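Local atomic coordinates of molybdopterin-guanine dinucleotide biosynthesis protein A (MobA) (Archaeoglobus fulgidus, PDB entry 3NGW), a protein that probably transfers a guanosine monophosphate unit from GTP to molybdopterin in the maturation of the molybdenum cofactor. Residues 102-107 and 164-169; 42-47 and 76-81; 17-22 and 48-53. All coordinates share one frame; numbering follows the deposited sequence.

Contact 1 of 3, residues 102-107 and 164-169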
loop_
_atom_site.group_PDB
_atom_site.type_symbol
_atom_site.label_atom_id
_atom_site.label_comp_id
_atom_site.label_asym_id
_atom_site.label_seq_id
_atom_site.Cartn_x
_atom_site.Cartn_y
_atom_site.Cartn_z
ATOM N N GLU A 102 4.165 -0.044 -11.923
ATOM C CA GLU A 102 4.941 -0.860 -12.844
ATOM C C GLU A 102 6.392 -0.364 -12.849
ATOM O O GLU A 102 7.335 -1.150 -12.766
ATOM C CB GLU A 102 4.334 -0.773 -14.249
ATOM C CG GLU A 102 4.400 -2.077 -15.022
ATOM C CD GLU A 102 3.047 -2.760 -15.164
ATOM O OE1 GLU A 102 3.014 -4.015 -15.172
ATOM O OE2 GLU A 102 2.020 -2.047 -15.287
ATOM N N HIS A 103 6.569 0.949 -12.928
ATOM C CA HIS A 103 7.907 1.521 -12.932
ATOM C C HIS A 103 8.654 1.178 -11.640
ATOM O O HIS A 103 9.776 0.674 -11.680
ATOM C CB HIS A 103 7.829 3.038 -13.103
ATOM C CG HIS A 103 9.166 3.706 -13.189
ATOM N ND1 HIS A 103 10.068 3.446 -14.200
ATOM C CD2 HIS A 103 9.759 4.619 -12.383
ATOM C CE1 HIS A 103 11.157 4.166 -14.011
ATOM N NE2 HIS A 103 10.996 4.888 -12.914
ATOM N N LEU A 104 8.023 1.444 -10.495
ATOM C CA LEU A 104 8.635 1.165 -9.201
ATOM C C LEU A 104 9.113 -0.279 -9.069
ATOM O O LEU A 104 10.221 -0.525 -8.589
ATOM C CB LEU A 104 7.655 1.497 -8.067
ATOM C CG LEU A 104 7.360 2.989 -7.867
ATOM C CD1 LEU A 104 6.363 3.194 -6.735
ATOM C CD2 LEU A 104 8.673 3.721 -7.564
ATOM N N TYR A 105 8.282 -1.227 -9.500
ATOM C CA TYR A 105 8.618 -2.647 -9.421
ATOM C C TYR A 105 9.828 -2.990 -10.274
ATOM O O TYR A 105 10.787 -3.610 -9.804
ATOM C CB TYR A 105 7.445 -3.503 -9.888
ATOM C CG TYR A 105 7.606 -4.961 -9.547
ATOM C CD1 TYR A 105 7.510 -5.395 -8.230
ATOM C CD2 TYR A 105 7.862 -5.909 -10.538
ATOM C CE1 TYR A 105 7.663 -6.737 -7.902
ATOM C CE2 TYR A 105 8.019 -7.263 -10.223
ATOM C CZ TYR A 105 7.918 -7.669 -8.899
ATOM O OH TYR A 105 8.068 -8.997 -8.557
ATOM N N LYS A 106 9.772 -2.589 -11.537
ATOM C CA LYS A 106 10.854 -2.851 -12.479
ATOM C C LYS A 106 12.152 -2.248 -11.955
ATOM O O LYS A 106 13.166 -2.936 -11.849
ATOM C CB LYS A 106 10.506 -2.249 -13.845
ATOM C CG LYS A 106 11.456 -2.640 -14.959
ATOM C CD LYS A 106 11.150 -1.870 -16.240
ATOM C CE LYS A 106 11.488 -0.382 -16.091
ATOM N NZ LYS A 106 11.283 0.383 -17.360
ATOM N N GLU A 107 12.110 -0.961 -11.621
ATOM C CA GLU A 107 13.285 -0.271 -11.112
ATOM C C GLU A 107 13.760 -0.890 -9.812
ATOM O O GLU A 107 14.962 -0.994 -9.564
ATOM C CB GLU A 107 12.987 1.212 -10.889
ATOM C CG GLU A 107 13.019 2.047 -12.159
ATOM C CD GLU A 107 14.371 1.991 -12.855
ATOM O OE1 GLU A 107 15.378 2.402 -12.243
ATOM O OE2 GLU A 107 14.421 1.530 -14.014
ATOM N N GLU A 164 10.120 13.179 -8.415
ATOM C CA GLU A 164 10.111 13.915 -9.673
ATOM C C GLU A 164 10.305 13.001 -10.880
ATOM O O GLU A 164 9.782 13.272 -11.957
ATOM C CB GLU A 164 11.193 14.996 -9.665
ATOM C CG GLU A 164 10.875 16.179 -8.760
ATOM C CD GLU A 164 9.774 17.076 -9.319
ATOM O OE1 GLU A 164 8.678 16.564 -9.624
ATOM O OE2 GLU A 164 10.005 18.298 -9.453
ATOM N N LYS A 165 11.050 11.918 -10.699
ATOM C CA LYS A 165 11.290 10.980 -11.783
ATOM C C LYS A 165 10.034 10.189 -12.120
ATOM O O LYS A 165 10.030 9.393 -13.057
ATOM C CB LYS A 165 12.425 10.023 -11.407
ATOM C CG LYS A 165 13.808 10.650 -11.494
ATOM C CD LYS A 165 14.894 9.703 -11.001
ATOM C CE LYS A 165 16.267 10.056 -11.590
ATOM N NZ LYS A 165 16.680 11.488 -11.413
ATOM N N LEU A 166 8.964 10.418 -11.367
ATOM C CA LEU A 166 7.709 9.702 -11.589
ATOM C C LEU A 166 6.642 10.527 -12.298
ATOM O O LEU A 166 5.606 9.992 -12.690
ATOM C CB LEU A 166 7.152 9.200 -10.251
ATOM C CG LEU A 166 8.032 8.232 -9.455
ATOM C CD1 LEU A 166 7.450 8.050 -8.062
ATOM C CD2 LEU A 166 8.132 6.898 -10.185
ATOM N N ARG A 167 6.888 11.824 -12.465
ATOM C CA ARG A 167 5.909 12.693 -13.123
ATOM C C ARG A 167 5.641 12.315 -14.582
ATOM O O ARG A 167 4.597 12.664 -15.142
ATOM C CB ARG A 167 6.345 14.160 -13.039
ATOM C CG ARG A 167 6.157 14.792 -11.667
ATOM C CD ARG A 167 6.490 16.274 -11.694
ATOM N NE ARG A 167 6.286 16.933 -10.401
ATOM C CZ ARG A 167 5.097 17.182 -9.856
ATOM N NH1 ARG A 167 3.985 16.827 -10.485
ATOM N NH2 ARG A 167 5.020 17.797 -8.682
ATOM N N LYS A 168 6.583 11.605 -15.193
ATOM C CA LYS A 168 6.424 11.173 -16.577
ATOM C C LYS A 168 5.330 10.108 -16.663
ATOM O O LYS A 168 4.806 9.821 -17.741
ATOM C CB LYS A 168 7.749 10.621 -17.120
ATOM C CG LYS A 168 8.427 9.616 -16.198
ATOM C CD LYS A 168 9.744 9.094 -16.763
ATOM C CE LYS A 168 9.528 8.271 -18.026
ATOM N NZ LYS A 168 10.763 7.542 -18.454
ATOM N N PHE A 169 4.980 9.536 -15.516
ATOM C CA PHE A 169 3.953 8.506 -15.452
ATOM C C PHE A 169 2.719 9.071 -14.781
ATOM O O PHE A 169 1.616 8.571 -14.980
ATOM C CB PHE A 169 4.456 7.314 -14.645
ATOM C CG PHE A 169 5.723 6.713 -15.173
ATOM C CD1 PHE A 169 5.746 6.082 -16.417
ATOM C CD2 PHE A 169 6.893 6.754 -14.419
ATOM C CE1 PHE A 169 6.918 5.496 -16.900
ATOM C CE2 PHE A 169 8.070 6.174 -14.891
ATOM C CZ PHE A 169 8.084 5.541 -16.135
#

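Contact 2 of 3, residues 42-47 and 76-81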
loop_
_atom_site.group_PDB
_atom_site.type_symbol
_atom_site.label_atom_id
_atom_site.label_comp_id
_atom_site.label_asym_id
_atom_site.label_seq_id
_atom_site.Cartn_x
_atom_site.Cartn_y
_atom_site.Cartn_z
ATOM N N VAL A 42 -2.583 -9.388 -3.903
ATOM C CA VAL A 42 -3.162 -9.909 -2.671
ATOM C C VAL A 42 -3.558 -8.672 -1.890
ATOM O O VAL A 42 -2.912 -7.634 -1.986
ATOM C CB VAL A 42 -2.183 -10.753 -1.804
ATOM C CG1 VAL A 42 -1.794 -12.014 -2.536
ATOM C CG2 VAL A 42 -0.962 -9.931 -1.421
ATOM N N PHE A 43 -4.645 -8.779 -1.145
ATOM C CA PHE A 43 -5.116 -7.675 -0.337
ATOM C C PHE A 43 -4.838 -8.059 1.105
ATOM O O PHE A 43 -5.376 -9.048 1.611
ATOM C CB PHE A 43 -6.601 -7.463 -0.591
ATOM C CG PHE A 43 -6.903 -7.019 -1.991
ATOM C CD1 PHE A 43 -6.938 -5.664 -2.316
ATOM C CD2 PHE A 43 -7.083 -7.957 -3.001
ATOM C CE1 PHE A 43 -7.149 -5.250 -3.645
ATOM C CE2 PHE A 43 -7.292 -7.563 -4.324
ATOM C CZ PHE A 43 -7.324 -6.206 -4.649
ATOM N N VAL A 44 -3.971 -7.284 1.749
ATOM C CA VAL A 44 -3.568 -7.549 3.122
ATOM C C VAL A 44 -4.463 -6.883 4.158
ATOM O O VAL A 44 -4.469 -5.661 4.307
ATOM C CB VAL A 44 -2.118 -7.097 3.356
ATOM C CG1 VAL A 44 -1.642 -7.574 4.730
ATOM C CG2 VAL A 44 -1.230 -7.644 2.249
ATOM N N CYS A 45 -5.213 -7.713 4.872
ATOM C CA CYS A 45 -6.141 -7.256 5.901
ATOM C C CYS A 45 -5.460 -7.156 7.254
ATOM O O CYS A 45 -4.394 -7.736 7.464
ATOM C CB CYS A 45 -7.317 -8.228 5.997
ATOM S SG CYS A 45 -8.108 -8.543 4.410
ATOM N N ARG A 46 -6.084 -6.434 8.180
ATOM C CA ARG A 46 -5.518 -6.270 9.520
ATOM C C ARG A 46 -5.560 -7.555 10.336
ATOM O O ARG A 46 -4.746 -7.742 11.239
ATOM C CB ARG A 46 -6.248 -5.159 10.266
ATOM C CG ARG A 46 -7.729 -5.353 10.323
ATOM C CD ARG A 46 -8.381 -4.279 11.142
ATOM N NE ARG A 46 -9.821 -4.379 10.991
ATOM C CZ ARG A 46 -10.529 -3.714 10.085
ATOM N NH1 ARG A 46 -9.931 -2.877 9.245
ATOM N NH2 ARG A 46 -11.837 -3.920 10.000
ATOM N N ASP A 47 -6.506 -8.434 10.022
ATOM C CA ASP A 47 -6.632 -9.717 10.713
ATOM C C ASP A 47 -7.513 -10.643 9.895
ATOM O O ASP A 47 -8.180 -10.208 8.960
ATOM C CB ASP A 47 -7.222 -9.529 12.114
ATOM C CG ASP A 47 -8.571 -8.853 12.092
ATOM O OD1 ASP A 47 -9.006 -8.366 13.153
ATOM O OD2 ASP A 47 -9.202 -8.814 11.022
ATOM N N ILE A 76 3.056 -5.292 5.276
ATOM C CA ILE A 76 4.077 -5.445 4.248
ATOM C C ILE A 76 4.780 -6.781 4.466
ATOM O O ILE A 76 4.955 -7.568 3.531
ATOM C CB ILE A 76 5.103 -4.294 4.315
ATOM C CG1 ILE A 76 4.418 -2.979 3.947
ATOM C CG2 ILE A 76 6.267 -4.557 3.366
ATOM C CD1 ILE A 76 5.277 -1.744 4.211
ATOM N N HIS A 77 5.162 -7.037 5.714
ATOM C CA HIS A 77 5.826 -8.282 6.085
ATOM C C HIS A 77 4.990 -9.477 5.645
ATOM O O HIS A 77 5.513 -10.433 5.079
ATOM C CB HIS A 77 6.039 -8.328 7.606
ATOM C CG HIS A 77 6.541 -9.646 8.114
ATOM N ND1 HIS A 77 5.712 -10.594 8.675
ATOM C CD2 HIS A 77 7.788 -10.181 8.126
ATOM C CE1 HIS A 77 6.425 -11.655 9.012
ATOM N NE2 HIS A 77 7.686 -11.431 8.689
ATOM N N ALA A 78 3.691 -9.408 5.911
ATOM C CA ALA A 78 2.777 -10.477 5.543
ATOM C C ALA A 78 2.840 -10.749 4.043
ATOM O O ALA A 78 2.889 -11.905 3.612
ATOM C CB ALA A 78 1.348 -10.110 5.948
ATOM N N ALA A 79 2.828 -9.689 3.244
ATOM C CA ALA A 79 2.891 -9.851 1.793
ATOM C C ALA A 79 4.222 -10.476 1.371
ATOM O O ALA A 79 4.253 -11.348 0.512
ATOM C CB ALA A 79 2.692 -8.497 1.097
ATOM N N LEU A 80 5.324 -10.033 1.966
ATOM C CA LEU A 80 6.613 -10.601 1.611
ATOM C C LEU A 80 6.675 -12.088 1.941
ATOM O O LEU A 80 7.231 -12.876 1.169
ATOM C CB LEU A 80 7.746 -9.858 2.315
ATOM C CG LEU A 80 7.866 -8.395 1.877
ATOM C CD1 LEU A 80 8.991 -7.740 2.635
ATOM C CD2 LEU A 80 8.110 -8.303 0.375
ATOM N N ARG A 81 6.098 -12.481 3.077
ATOM C CA ARG A 81 6.099 -13.889 3.480
ATOM C C ARG A 81 5.131 -14.714 2.627
ATOM O O ARG A 81 5.259 -15.932 2.531
ATOM C CB ARG A 81 5.715 -14.031 4.961
ATOM C CG ARG A 81 6.684 -13.391 5.939
ATOM C CD ARG A 81 8.091 -13.950 5.809
ATOM N NE ARG A 81 8.987 -13.412 6.837
ATOM C CZ ARG A 81 10.316 -13.474 6.786
ATOM N NH1 ARG A 81 10.926 -14.049 5.755
ATOM N NH2 ARG A 81 11.043 -12.964 7.768
#

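Contact 3 of 3, residues 17-22 and 48-53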
loop_
_atom_site.group_PDB
_atom_site.type_symbol
_atom_site.label_atom_id
_atom_site.label_comp_id
_atom_site.label_asym_id
_atom_site.label_seq_id
_atom_site.Cartn_x
_atom_site.Cartn_y
_atom_site.Cartn_z
ATOM N N GLU A 17 -14.553 2.364 8.538
ATOM C CA GLU A 17 -13.496 1.596 7.899
ATOM C C GLU A 17 -13.206 2.127 6.511
ATOM O O GLU A 17 -14.117 2.449 5.753
ATOM C CB GLU A 17 -13.873 0.118 7.838
ATOM C CG GLU A 17 -13.753 -0.573 9.183
ATOM C CD GLU A 17 -14.067 -2.045 9.109
ATOM O OE1 GLU A 17 -13.398 -2.764 8.337
ATOM O OE2 GLU A 17 -14.986 -2.485 9.826
ATOM N N LYS A 18 -11.927 2.214 6.185
ATOM C CA LYS A 18 -11.512 2.741 4.898
ATOM C C LYS A 18 -12.186 2.072 3.708
ATOM O O LYS A 18 -12.567 2.740 2.742
ATOM C CB LYS A 18 -10.003 2.619 4.746
ATOM C CG LYS A 18 -9.320 3.930 4.440
ATOM C CD LYS A 18 -9.184 4.776 5.682
ATOM C CE LYS A 18 -8.215 5.900 5.437
ATOM N NZ LYS A 18 -7.538 6.295 6.695
ATOM N N THR A 19 -12.327 0.754 3.777
ATOM C CA THR A 19 -12.931 -0.008 2.693
ATOM C C THR A 19 -14.348 0.442 2.368
ATOM O O THR A 19 -14.772 0.430 1.211
ATOM C CB THR A 19 -12.953 -1.512 3.031
ATOM O OG1 THR A 19 -13.685 -1.721 4.244
ATOM C CG2 THR A 19 -11.544 -2.039 3.211
ATOM N N GLU A 20 -15.070 0.860 3.397
ATOM C CA GLU A 20 -16.448 1.286 3.231
ATOM C C GLU A 20 -16.645 2.728 2.762
ATOM O O GLU A 20 -17.748 3.103 2.371
ATOM C CB GLU A 20 -17.204 1.033 4.538
ATOM C CG GLU A 20 -17.078 -0.410 5.035
ATOM C CD GLU A 20 -17.224 -1.442 3.910
ATOM O OE1 GLU A 20 -18.261 -1.431 3.218
ATOM O OE2 GLU A 20 -16.300 -2.263 3.718
ATOM N N VAL A 21 -15.586 3.528 2.792
ATOM C CA VAL A 21 -15.668 4.921 2.359
ATOM C C VAL A 21 -16.210 5.025 0.933
ATOM O O VAL A 21 -15.766 4.308 0.034
ATOM C CB VAL A 21 -14.287 5.602 2.407
ATOM C CG1 VAL A 21 -14.391 7.035 1.922
ATOM C CG2 VAL A 21 -13.739 5.550 3.818
HETATM N N MSE A 22 -17.169 5.925 0.738
HETATM C CA MSE A 22 -17.794 6.123 -0.568
HETATM C C MSE A 22 -17.093 7.177 -1.402
HETATM O O MSE A 22 -17.101 8.355 -1.059
HETATM C CB MSE A 22 -19.257 6.525 -0.392
HETATM C CG MSE A 22 -20.140 5.400 0.086
HETATM SE SE MSE A 22 -20.396 4.069 -1.292
HETATM C CE MSE A 22 -21.901 4.913 -2.202
ATOM N N GLU A 48 -7.502 -11.922 10.247
ATOM C CA GLU A 48 -8.274 -12.935 9.536
ATOM C C GLU A 48 -9.766 -12.625 9.536
ATOM O O GLU A 48 -10.491 -12.990 8.612
ATOM C CB GLU A 48 -8.000 -14.304 10.161
ATOM C CG GLU A 48 -8.765 -15.455 9.540
ATOM C CD GLU A 48 -8.228 -16.816 9.974
ATOM O OE1 GLU A 48 -7.952 -17.004 11.179
ATOM O OE2 GLU A 48 -8.091 -17.706 9.108
ATOM N N LYS A 49 -10.217 -11.942 10.578
ATOM C CA LYS A 49 -11.615 -11.566 10.705
ATOM C C LYS A 49 -12.018 -10.690 9.510
ATOM O O LYS A 49 -13.031 -10.936 8.858
ATOM C CB LYS A 49 -11.805 -10.820 12.025
ATOM C CG LYS A 49 -13.229 -10.426 12.359
ATOM C CD LYS A 49 -13.372 -10.075 13.845
ATOM C CE LYS A 49 -12.481 -8.907 14.260
ATOM N NZ LYS A 49 -12.735 -8.513 15.674
ATOM N N GLN A 50 -11.211 -9.674 9.223
ATOM C CA GLN A 50 -11.480 -8.788 8.103
ATOM C C GLN A 50 -11.386 -9.560 6.780
ATOM O O GLN A 50 -12.197 -9.368 5.878
ATOM C CB GLN A 50 -10.490 -7.612 8.099
ATOM C CG GLN A 50 -10.617 -6.731 6.861
ATOM C CD GLN A 50 -9.759 -5.501 6.914
ATOM O OE1 GLN A 50 -8.605 -5.556 7.331
ATOM N NE2 GLN A 50 -10.312 -4.378 6.475
ATOM N N ALA A 51 -10.392 -10.435 6.671
ATOM C CA ALA A 51 -10.213 -11.234 5.464
ATOM C C ALA A 51 -11.463 -12.061 5.222
ATOM O O ALA A 51 -11.909 -12.207 4.087
ATOM C CB ALA A 51 -8.999 -12.151 5.607
ATOM N N GLU A 52 -12.034 -12.613 6.287
ATOM C CA GLU A 52 -13.243 -13.412 6.132
ATOM C C GLU A 52 -14.419 -12.554 5.674
ATOM O O GLU A 52 -15.178 -12.962 4.798
ATOM C CB GLU A 52 -13.608 -14.124 7.438
ATOM C CG GLU A 52 -12.834 -15.401 7.713
ATOM C CD GLU A 52 -13.322 -16.099 8.973
ATOM O OE1 GLU A 52 -14.533 -16.416 9.039
ATOM O OE2 GLU A 52 -12.508 -16.331 9.897
ATOM N N LYS A 53 -14.571 -11.368 6.254
ATOM C CA LYS A 53 -15.677 -10.502 5.857
ATOM C C LYS A 53 -15.514 -10.008 4.425
ATOM O O LYS A 53 -16.476 -9.970 3.664
ATOM C CB LYS A 53 -15.820 -9.324 6.823
ATOM C CG LYS A 53 -16.236 -9.760 8.227
ATOM C CD LYS A 53 -16.132 -8.637 9.263
ATOM C CE LYS A 53 -16.490 -9.149 10.661
ATOM N NZ LYS A 53 -16.312 -8.143 11.750
HETATM O O HOH W 1 -13.409 -4.134 6.028
#

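Contact 1 of 3, residues 102-107 and 164-169
H103 is the residue around which this contact is built: across the contact F169 and L166 meet its imidazole, one from a face and the other from the edge. The phenyl ring of F169 comes over one face, with CE2 and CZ reaching it off centre, nearer the rim than the middle. The two planes are inclined by 39° and the centroids lie 4.5 Å apart, so the pair is neither a parallel stack nor an edge-to-face one. E107 CG, one helical turn further along, lies over the opposite face, so that the imidazole sits between it and F169. L166 comes in at the edge: its CD2 approaches H103 CD2 at 3.6 Å, close to the ring plane. With CG anti to the backbone N (chi1 -177°), the H103 ring projects toward F169 and L166. Histidine suits the place, since its flat carbon surface packs against apolar neighbours while NE2 is hydrogen-bonded to the hydroxyl of Y161. Deeper down, L104 and L166 cross at about a right angle, L104 CD2 meeting L166 CD2 at 4.2 Å, and both also rest on P118 of strand 115-119. Such branched apolar ends suit the buried layer beneath the aromatic pair. The contact packs the loop that follows edge strand 158-162 against helix 98-111, one of the helices flanking the sheet in the Rossmann-like alpha/beta fold of the GT-A clan.

Contact 2 of 3, residues 42-47 and 76-81
V44 meets two consecutive alanines of the helix, one with each of its methyl groups: CG1 touches CB of A78 at 4.1 Å, and CG2 touches CB of A79 at 4.2 Å. The fork is set by chi1 of -171°, which places CG1 anti to the backbone N and CG2 anti to the carbonyl carbon, so both branches face the helix. The small alanines are consistent with the close approach. Each offers a single methyl, letting the helix settle with the CA atoms of V44 and A79 only 7.0 Å apart, while a beta-branched valine is at home in an extended strand and presents a broad apolar surface. V42, two residues earlier, points its side chain the same way and widens the greasy surface below the helix.

In the next shell, V44 also leans on L6 and A79 on A4, both from strand 2-6, and backbone hydrogen bonds from V42 and V44 to that strand hold the valines in place. F43, between them, turns the other way and packs against V5 and V7. On the helix, H77 ND1 is hydrogen-bonded to D65 OD1, and R81 CG covers one face of the H77 ring, 3.4 Å above its plane. R81 carries its guanidinium on to salt bridges with E139 and D136, tying the outer side of the helix to helix 135-143.

Strand 40-44 runs between parallel strands 62-63 and 2-6. Helix 72-83 is the connection of a beta-alpha-beta crossover from 62-63 to 86-90, lying over the two strands it skips, while helix 48-55 packs on C45, and helix 135-143 flanks helix 72-83.

Contact 3 of 3, residues 17-22 and 48-53
E17 and Q50 reach for each other as extended chains: E17 leaves its backbone with CG beside the N (chi1 -75°), Q50 with CG anti to it (chi1 174°), and both run straight beyond that point. They slide past one another in opposite directions, carboxylate and amide planes turned 65° apart, and E17 OE1 stops 3.9 Å from Q50 NE2. A water closes the gap. It gives one hydrogen to E17 OE1 at 2.7 Å. The other goes to T19 OG1 at 3.0 Å, so both of its protons are used. In return the water takes a hydrogen from Q50 NE2 at 3.1 Å.

Each polar group has further partners. E17 OE1 forms a salt bridge with R46 NH2, which gives the carboxylate a charged partner. Q50 OE1 accepts a hydrogen bond from the backbone N of R46, and Q50 NE2 makes a weak bond to V7 O; an amide, donor at one corner and acceptor at the other, is well matched to these neighbours. The T19 hydroxyl, having accepted from the water, donates to E20 OE2 at 2.7 Å, meeting that oxygen on its anti side and out of the carboxylate plane. The T19 CG2 methyl meanwhile lies against the Q50 amide, 4.2 Å from NE2. E20 is gripped in turn by K27 and R57.

Segment 17-22 belongs to the loop after strand 2-6; in this family the corresponding loop probably helps bind the nucleotide. K18 makes a salt bridge with D92. The contact joins this loop to Q50 in the first turn of helix 48-55, N-capped by D47, while T19 and V21 rest on helix 28-36.

Along the chain the segments of contacts 2 and 3 alternate, and both contacts close before contact 1 opens. Residues 42-53 run through the first two without a break, as strand 40-44 passes into helix 48-55, so these contacts are neighbours, with centres about 14 Å apart and the R46-E17 salt bridge joining them directly. Contact 1 lies across the centre of the chain, its centre about 23 Å from that of contact 2 and 29 Å from that of contact 3. The main sheet spans the distance: contact 2 uses strand 40-44 near one edge, while contact 1 follows strand 158-162 at the other. The three contacts thus lie at different parts of one alpha/beta domain.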